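Long-range contacts in HTH-type transcriptional activator AmpR (Citrobacter freundii, PDB 3KOS), which regulates transcription of the AmpC beta-lactamase gene as a LysR-family DNA-binding protein, represented here by its effector-binding domain: residues P85-T90 with V170-T175; T97-L102 with V122-P127. All blocks are in the same frame, centred on the assembly; numbering follows the deposited sequence.

Contact 1 of 2, residues P85-T90 with V170-T175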
loop_
_atom_site.group_PDB
_atom_site.type_symbol
_atom_site.label_atom_id
_atom_site.label_comp_id
_atom_site.label_asym_id
_atom_site.label_seq_id
_atom_site.Cartn_x
_atom_site.Cartn_y
_atom_site.Cartn_z
ATOM N N PRO A 85 -0.166 -18.983 -2.009
ATOM C CA PRO A 85 1.179 -18.484 -1.722
ATOM C C PRO A 85 1.811 -17.844 -2.951
ATOM O O PRO A 85 1.582 -18.301 -4.068
ATOM C CB PRO A 85 1.940 -19.749 -1.328
ATOM C CG PRO A 85 0.891 -20.608 -0.685
ATOM C CD PRO A 85 -0.368 -20.357 -1.498
ATOM N N LEU A 86 2.582 -16.787 -2.724
ATOM C CA LEU A 86 3.250 -16.058 -3.795
ATOM C C LEU A 86 4.618 -15.659 -3.290
ATOM O O LEU A 86 4.734 -15.155 -2.181
ATOM C CB LEU A 86 2.465 -14.790 -4.140
ATOM C CG LEU A 86 1.078 -14.996 -4.744
ATOM C CD1 LEU A 86 0.300 -13.687 -4.711
ATOM C CD2 LEU A 86 1.184 -15.530 -6.173
ATOM N N CYS A 87 5.658 -15.868 -4.099
ATOM C CA CYS A 87 7.003 -15.564 -3.641
ATOM C C CYS A 87 7.930 -15.239 -4.812
ATOM O O CYS A 87 7.555 -15.394 -5.978
ATOM C CB CYS A 87 7.568 -16.722 -2.809
ATOM S SG CYS A 87 7.773 -18.232 -3.787
ATOM N N SER A 88 9.128 -14.757 -4.495
ATOM C CA SER A 88 10.089 -14.430 -5.539
ATOM C C SER A 88 10.538 -15.710 -6.223
ATOM O O SER A 88 10.493 -16.784 -5.622
ATOM C CB SER A 88 11.298 -13.712 -4.956
ATOM O OG SER A 88 12.014 -14.554 -4.068
ATOM N N PRO A 89 10.976 -15.599 -7.486
ATOM C CA PRO A 89 11.511 -16.770 -8.183
ATOM C C PRO A 89 12.649 -17.410 -7.393
ATOM O O PRO A 89 12.797 -18.634 -7.405
ATOM C CB PRO A 89 12.021 -16.184 -9.507
ATOM C CG PRO A 89 11.180 -14.960 -9.723
ATOM C CD PRO A 89 10.983 -14.393 -8.338
ATOM N N THR A 90 13.435 -16.596 -6.698
ATOM C CA THR A 90 14.546 -17.114 -5.903
ATOM C C THR A 90 14.094 -17.983 -4.721
ATOM O O THR A 90 14.686 -19.031 -4.449
ATOM C CB THR A 90 15.493 -15.979 -5.420
ATOM O OG1 THR A 90 16.209 -15.453 -6.544
ATOM C CG2 THR A 90 16.492 -16.504 -4.410
ATOM N N VAL A 170 6.073 -15.523 -8.299
ATOM C CA VAL A 170 5.691 -16.865 -8.726
ATOM C C VAL A 170 4.617 -17.449 -7.803
ATOM O O VAL A 170 4.614 -17.183 -6.605
ATOM C CB VAL A 170 6.926 -17.802 -8.685
ATOM C CG1 VAL A 170 6.524 -19.249 -8.863
ATOM C CG2 VAL A 170 7.937 -17.389 -9.744
ATOM N N GLN A 171 3.715 -18.245 -8.368
ATOM C CA GLN A 171 2.711 -18.954 -7.581
ATOM C C GLN A 171 3.108 -20.424 -7.570
ATOM O O GLN A 171 2.808 -21.150 -8.513
ATOM C CB GLN A 171 1.320 -18.788 -8.206
ATOM C CG GLN A 171 0.168 -19.402 -7.391
ATOM C CD GLN A 171 -1.163 -19.429 -8.141
ATOM O OE1 GLN A 171 -1.378 -18.673 -9.094
ATOM N NE2 GLN A 171 -2.056 -20.313 -7.720
ATOM N N PRO A 172 3.796 -20.867 -6.512
ATOM C CA PRO A 172 4.343 -22.229 -6.573
ATOM C C PRO A 172 3.286 -23.332 -6.548
ATOM O O PRO A 172 3.559 -24.430 -7.038
ATOM C CB PRO A 172 5.230 -22.311 -5.329
ATOM C CG PRO A 172 4.707 -21.228 -4.409
ATOM C CD PRO A 172 4.261 -20.132 -5.323
ATOM N N PHE A 173 2.111 -23.060 -5.989
ATOM C CA PHE A 173 1.088 -24.096 -5.850
ATOM C C PHE A 173 -0.266 -23.693 -6.416
ATOM O O PHE A 173 -0.640 -22.530 -6.381
ATOM C CB PHE A 173 0.951 -24.511 -4.387
ATOM C CG PHE A 173 2.228 -25.008 -3.800
ATOM C CD1 PHE A 173 2.751 -26.231 -4.203
ATOM C CD2 PHE A 173 2.932 -24.244 -2.881
ATOM C CE1 PHE A 173 3.946 -26.690 -3.686
ATOM C CE2 PHE A 173 4.118 -24.699 -2.363
ATOM C CZ PHE A 173 4.630 -25.925 -2.767
ATOM N N LEU A 174 -0.998 -24.677 -6.929
ATOM C CA LEU A 174 -2.275 -24.431 -7.578
ATOM C C LEU A 174 -3.392 -24.133 -6.585
ATOM O O LEU A 174 -4.338 -23.418 -6.910
ATOM C CB LEU A 174 -2.669 -25.636 -8.430
ATOM C CG LEU A 174 -1.798 -25.866 -9.660
ATOM C CD1 LEU A 174 -2.277 -27.092 -10.438
ATOM C CD2 LEU A 174 -1.809 -24.625 -10.541
ATOM N N THR A 175 -3.291 -24.700 -5.386
ATOM C CA THR A 175 -4.380 -24.622 -4.416
ATOM C C THR A 175 -4.631 -23.205 -3.924
ATOM O O THR A 175 -3.707 -22.502 -3.526
ATOM C CB THR A 175 -4.143 -25.543 -3.198
ATOM O OG1 THR A 175 -4.060 -26.902 -3.636
ATOM C CG2 THR A 175 -5.289 -25.410 -2.200
HETATM O O HOH W 1 1.059 -20.988 -4.491
#
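Cys87 and Val170 form a single antiparallel bridge, a hydrogen-bonded pair that ties the end of strand 73-86 in the LysR effector-binding domain to the loop between helix 161-165 and strand 181-187. Cys87 N gives its hydrogen to Val170 O (3.0 Å), and Val170 N returns one to Cys87 O (2.8 Å). Val170 O also takes a CA-H...O contact from Leu86. Val170 CG1 stands anti to the backbone N (chi1 169°), while CG2, anti to the carbonyl carbon, meets Pro89 at CA (3.9 Å) and, slightly farther, at ring atom CG. Leu86 crosses Gln171 obliquely, its CD2 branch 3.8 Å from Gln171 CB. Pro172 presents its ring to the other segment: CD is 3.5 Å from Pro85 O and lies beside Cys87 SG, and CG faces Pro85 CB. Pro172 CB also sits over one face of the Phe173 ring, offset toward its rim. Beyond the segments, Trp115 of helix 114-121 touches Pro85. A water takes over where the direct backbone pairing stops, donating to Pro85 O and accepting from Phe173 N. Gln171, its chain extended beyond CG, reaches along its own segment: NE2 donates to Phe173 O at 3.0 Å, with the oxygen 24° out of the amide plane.

Contact 2 of 2, residues T97-L102 with V122-P127. Unlike the reference sequence in segment 122-127: Val122 (reference Ala).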
loop_
_atom_site.group_PDB
_atom_site.type_symbol
_atom_site.label_atom_id
_atom_site.label_comp_id
_atom_site.label_asym_id
_atom_site.label_seq_id
_atom_site.Cartn_x
_atom_site.Cartn_y
_atom_site.Cartn_z
ATOM N N THR A 97 7.530 -28.566 -2.123
ATOM C CA THR A 97 6.301 -28.992 -1.468
ATOM C C THR A 97 5.834 -27.914 -0.490
ATOM O O THR A 97 6.609 -27.055 -0.096
ATOM C CB THR A 97 6.502 -30.316 -0.693
ATOM O OG1 THR A 97 7.337 -30.081 0.446
ATOM C CG2 THR A 97 7.157 -31.361 -1.577
ATOM N N PRO A 98 4.552 -27.948 -0.104
ATOM C CA PRO A 98 4.039 -26.923 0.811
ATOM C C PRO A 98 4.861 -26.756 2.090
ATOM O O PRO A 98 5.022 -25.629 2.558
ATOM C CB PRO A 98 2.630 -27.423 1.126
ATOM C CG PRO A 98 2.222 -28.120 -0.138
ATOM C CD PRO A 98 3.474 -28.793 -0.643
ATOM N N ALA A 99 5.376 -27.846 2.652
ATOM C CA ALA A 99 6.163 -27.738 3.877
ATOM C C ALA A 99 7.406 -26.860 3.685
ATOM O O ALA A 99 7.885 -26.227 4.631
ATOM C CB ALA A 99 6.555 -29.124 4.390
ATOM N N ASP A 100 7.919 -26.821 2.461
ATOM C CA ASP A 100 9.109 -26.032 2.150
ATOM C C ASP A 100 8.885 -24.532 2.356
ATOM O O ASP A 100 9.836 -23.776 2.530
ATOM C CB ASP A 100 9.563 -26.284 0.708
ATOM C CG ASP A 100 10.178 -27.665 0.517
ATOM O OD1 ASP A 100 10.653 -28.255 1.508
ATOM O OD2 ASP A 100 10.184 -28.154 -0.628
ATOM N N ILE A 101 7.628 -24.103 2.315
ATOM C CA ILE A 101 7.304 -22.699 2.547
ATOM C C ILE A 101 7.874 -22.260 3.894
ATOM O O ILE A 101 8.320 -21.116 4.057
ATOM C CB ILE A 101 5.784 -22.455 2.486
ATOM C CG1 ILE A 101 5.299 -22.573 1.038
ATOM C CG2 ILE A 101 5.430 -21.082 3.058
ATOM C CD1 ILE A 101 3.777 -22.605 0.871
ATOM N N LEU A 102 7.888 -23.187 4.849
ATOM C CA LEU A 102 8.301 -22.887 6.218
ATOM C C LEU A 102 9.814 -22.732 6.395
ATOM O O LEU A 102 10.298 -22.455 7.496
ATOM C CB LEU A 102 7.724 -23.921 7.189
ATOM C CG LEU A 102 6.199 -23.977 7.148
ATOM C CD1 LEU A 102 5.647 -25.068 8.046
ATOM C CD2 LEU A 102 5.625 -22.616 7.536
ATOM N N VAL A 122 -4.281 -27.879 2.306
ATOM C CA VAL A 122 -3.394 -28.747 1.537
ATOM C C VAL A 122 -2.879 -29.920 2.372
ATOM O O VAL A 122 -2.035 -30.682 1.919
ATOM C CB VAL A 122 -2.193 -27.991 0.905
ATOM C CG1 VAL A 122 -2.683 -26.961 -0.094
ATOM C CG2 VAL A 122 -1.318 -27.341 1.980
ATOM N N GLY A 123 -3.386 -30.052 3.594
ATOM C CA GLY A 123 -3.106 -31.231 4.398
ATOM C C GLY A 123 -1.884 -31.144 5.292
ATOM O O GLY A 123 -1.353 -32.170 5.711
ATOM N N GLU A 124 -1.445 -29.926 5.595
ATOM C CA GLU A 124 -0.296 -29.713 6.473
ATOM C C GLU A 124 -0.745 -29.134 7.800
ATOM O O GLU A 124 -1.837 -28.573 7.911
ATOM C CB GLU A 124 0.711 -28.755 5.837
ATOM C CG GLU A 124 1.313 -29.244 4.536
ATOM C CD GLU A 124 2.429 -30.246 4.750
ATOM O OE1 GLU A 124 3.069 -30.216 5.827
ATOM O OE2 GLU A 124 2.668 -31.054 3.830
ATOM N N ALA A 125 0.101 -29.271 8.813
ATOM C CA ALA A 125 -0.170 -28.656 10.098
ATOM C C ALA A 125 0.097 -27.161 9.988
ATOM O O ALA A 125 0.862 -26.727 9.134
ATOM C CB ALA A 125 0.706 -29.273 11.168
ATOM N N PRO A 126 -0.533 -26.363 10.854
ATOM C CA PRO A 126 -0.286 -24.921 10.821
ATOM C C PRO A 126 1.152 -24.605 11.193
ATOM O O PRO A 126 1.809 -25.413 11.844
ATOM C CB PRO A 126 -1.233 -24.372 11.893
ATOM C CG PRO A 126 -1.586 -25.550 12.750
ATOM C CD PRO A 126 -1.535 -26.743 11.863
ATOM N N PRO A 127 1.645 -23.437 10.777
ATOM C CA PRO A 127 2.996 -23.039 11.171
ATOM C C PRO A 127 3.085 -22.933 12.688
ATOM O O PRO A 127 2.069 -22.727 13.353
ATOM C CB PRO A 127 3.155 -21.653 10.537
ATOM C CG PRO A 127 2.137 -21.614 9.435
ATOM C CD PRO A 127 0.989 -22.433 9.922
HETATM O O HOH W 2 4.634 -30.663 2.214
#
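Pro98 packs against Val122 and Glu124 at one apolar end of a small surface contact that buries 222 Å² and has no direct hydrogen bond between its segments. Val122 CG2, lodged between the backbone N and the carbonyl carbon, comes 4.0 Å from Pro98 CB. The same CB meets the aliphatic CG of Glu124 at 4.1 Å. Val122 differs from the reference sequence, which has Ala here. At the other end a second apolar contact forms: Leu102 meets Pro127 at about a right angle, with CD2 4.0 Å from Pro127 CB. In contrast to these two packed ends, the carboxylate side of the contact is bridged by water. Glu124 bends at chi2 (-80°), which turns its CD away from an extended course; OE1 ends 3.9 Å from Ala99 CB. One water donates to Glu124 OE2 (2.6 Å) and accepts from Ala99 N (2.9 Å), with a weak, longer approach to Thr97 OG1, tying the carboxylate to the start of the helical turn at 98-101. Just before that turn, Thr97 N donates to Asp100 OD2 from above the carboxylate plane, and Gln96 N shares the same oxygen. The contact thus joins two loops. One follows helix 89-92 and leads to strand 106-109; the other leaves helix 114-121 through a Schellman motif, with Gly123 at C-prime and Glu124 N bonded to Met119 O, and runs on to strand 133-136. Leu106 of strand 106-109 packs against Pro127.

The centres of contacts 1 and 2 lie about 13 Å apart on the same side of the chain's centre, and both segments of contact 2 fall in the sequence between 85-90 and 170-175. Phe173 CZ packs on the backbone between Thr97 and Pro98, 3.3 Å from Pro98 N. Side chains meet where Thr175 CG2 is 3.7 Å from Val122 CG1 and Pro85 CG is 3.8 Å from Ile101 CD1. Helix 114-121 is common ground, its Trp118 touching Pro85 of contact 1 and Pro98 of contact 2. A glycerol, probably from the crystallisation liquor, is hydrogen-bonded to Thr175 OG1, and glycerol also lies about 4 Å from the Pro98 side chain at nearest atoms.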